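Local coordinates for fructokinase (Xylella fastidiosa Temecula1, PDB 3LJS), which phosphorylates fructose with ATP as the phosphate donor, as a carbohydrate kinase of the PfkB family, at the interface of chains A and B. Residues are numbered along the deposited sequence; one frame, centred on the assembly and turned at random. Chains: chain A/B, Fructokinase.

The interface of chains A and B. Residues chain A 28-31, 94; chain B 17, 31-33, 64.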
# COMPACT_ATOMS: atom_id res chain seq x y z
N PRO A 28 5.54 -8.02 16.29
CA PRO A 28 5.01 -7.58 14.99
C PRO A 28 5.96 -7.89 13.84
O PRO A 28 7.16 -7.62 13.93
CB PRO A 28 4.79 -6.08 15.19
CG PRO A 28 5.85 -5.72 16.20
CD PRO A 28 5.76 -6.87 17.18
N ARG A 29 5.42 -8.46 12.77
CA ARG A 29 6.23 -8.79 11.60
C ARG A 29 6.79 -7.52 10.99
O ARG A 29 6.11 -6.49 10.96
CB ARG A 29 5.38 -9.54 10.57
CG ARG A 29 6.07 -9.74 9.23
CD ARG A 29 5.38 -10.80 8.41
NE ARG A 29 5.43 -12.10 9.07
CZ ARG A 29 5.07 -13.24 8.51
NH1 ARG A 29 4.61 -13.25 7.26
NH2 ARG A 29 5.16 -14.38 9.19
N ALA A 30 8.03 -7.58 10.51
CA ALA A 30 8.66 -6.42 9.91
C ALA A 30 8.77 -6.54 8.39
O ALA A 30 8.90 -7.64 7.85
CB ALA A 30 10.05 -6.21 10.50
N PHE A 31 8.70 -5.40 7.72
CA PHE A 31 8.81 -5.34 6.27
C PHE A 31 9.93 -4.36 5.96
O PHE A 31 9.97 -3.27 6.52
CB PHE A 31 7.49 -4.84 5.67
CG PHE A 31 6.37 -5.84 5.74
CD1 PHE A 31 6.11 -6.69 4.67
CD2 PHE A 31 5.59 -5.94 6.88
CE1 PHE A 31 5.08 -7.64 4.74
CE2 PHE A 31 4.56 -6.89 6.96
CZ PHE A 31 4.31 -7.74 5.88
N PHE A 94 4.54 -5.96 -2.24
CA PHE A 94 4.84 -6.73 -1.04
C PHE A 94 5.31 -8.13 -1.43
O PHE A 94 4.65 -8.81 -2.22
CB PHE A 94 3.61 -6.81 -0.14
CG PHE A 94 3.36 -5.56 0.66
CD1 PHE A 94 4.00 -5.36 1.88
CD2 PHE A 94 2.53 -4.56 0.17
CE1 PHE A 94 3.81 -4.19 2.60
CE2 PHE A 94 2.33 -3.39 0.88
CZ PHE A 94 2.98 -3.20 2.11
N MSE B 17 1.29 0.55 9.44
CA MSE B 17 2.68 0.22 9.16
C MSE B 17 3.53 1.28 9.85
O MSE B 17 3.60 2.42 9.40
CB MSE B 17 2.94 0.24 7.65
CG MSE B 17 2.32 -0.92 6.88
SE MSE B 17 3.12 -2.65 7.27
CE MSE B 17 4.83 -2.40 6.44
N PHE B 31 9.56 -1.47 8.59
CA PHE B 31 8.20 -1.08 8.95
C PHE B 31 7.55 -2.24 9.69
O PHE B 31 7.61 -3.38 9.24
CB PHE B 31 7.39 -0.77 7.68
CG PHE B 31 7.77 0.53 7.02
CD1 PHE B 31 7.03 1.68 7.25
CD2 PHE B 31 8.87 0.60 6.17
CE1 PHE B 31 7.38 2.89 6.64
CE2 PHE B 31 9.22 1.80 5.55
CZ PHE B 31 8.48 2.94 5.79
N LEU B 32 6.92 -1.94 10.83
CA LEU B 32 6.26 -2.97 11.62
C LEU B 32 4.75 -3.02 11.39
O LEU B 32 4.07 -2.00 11.46
CB LEU B 32 6.53 -2.75 13.11
CG LEU B 32 8.00 -2.76 13.54
CD1 LEU B 32 8.08 -2.57 15.05
CD2 LEU B 32 8.66 -4.08 13.13
N GLN B 33 4.25 -4.22 11.13
CA GLN B 33 2.83 -4.44 10.87
C GLN B 33 2.01 -4.54 12.15
O GLN B 33 2.30 -5.34 13.03
CB GLN B 33 2.68 -5.73 10.05
CG GLN B 33 1.37 -6.46 10.24
CD GLN B 33 1.30 -7.72 9.41
OE1 GLN B 33 1.04 -7.67 8.21
NE2 GLN B 33 1.56 -8.86 10.03
N PHE B 64 -2.88 -9.28 4.25
CA PHE B 64 -3.20 -8.36 5.32
C PHE B 64 -4.60 -8.61 5.87
O PHE B 64 -4.84 -8.45 7.07
CB PHE B 64 -3.05 -6.92 4.85
CG PHE B 64 -1.63 -6.54 4.53
CD1 PHE B 64 -0.62 -6.76 5.47
CD2 PHE B 64 -1.30 -5.98 3.31
CE1 PHE B 64 0.71 -6.42 5.18
CE2 PHE B 64 0.03 -5.64 3.01
CZ PHE B 64 1.03 -5.86 3.95
O HOH W 1 2.58 -8.47 12.78
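The ring of A:Phe31 inserts between B:Met17, B:Gln33 and B:Phe64. Its CG lies anti to its own carbonyl carbon (chi1 -72°), which turns the ring toward chain B. CB meets the selenomethionine methyl CE of B:Met17, and CG packs on the same methyl. CD2 touches it too, with CD2 and CE 3.7 Å apart; the two side chains cross at about a right angle. CE2 then reaches B:Gln33, lying 3.8 Å from its CB and equally near the amide oxygen OE1. CZ, the tip, points at CE1 of B:Phe64, tip to tip.

B:Phe64 also meets A:Phe94. Its CZ stands 3.5 Å above one face of the A:Phe94 ring, offset toward the rim. The planes are 85° apart, an edge-to-face pair.

The backbones pair beside this aromatic group. A:Phe31 N donates to B:Phe31 O, and B:Phe31 N donates to A:Phe31 O, both at 2.8 Å. B:Gln33 N donates to A:Arg29 O at 2.9 Å, nearly straight at the hydrogen. B:Gln33 has CG anti to its backbone N (chi1 152°), and its chain runs on extended. Its amide NE2 thereby reaches a water, 3.0 Å from the water oxygen. That water also bonds A:Arg29 N and B:Gln33 O, tying side chain and backbone together. Farther along, B:Leu32 sets CD2 against A:Ala30 CB and CD1 against A:Pro28 CG.

Strands 30-36 of the two chains thus meet as an antiparallel pair, centred on the two Phe31 residues. Strands 14-19 and 92-97 and the start of helix 63-75 flank it. The patch forms part of a two-fold interface, which may represent a biological dimer.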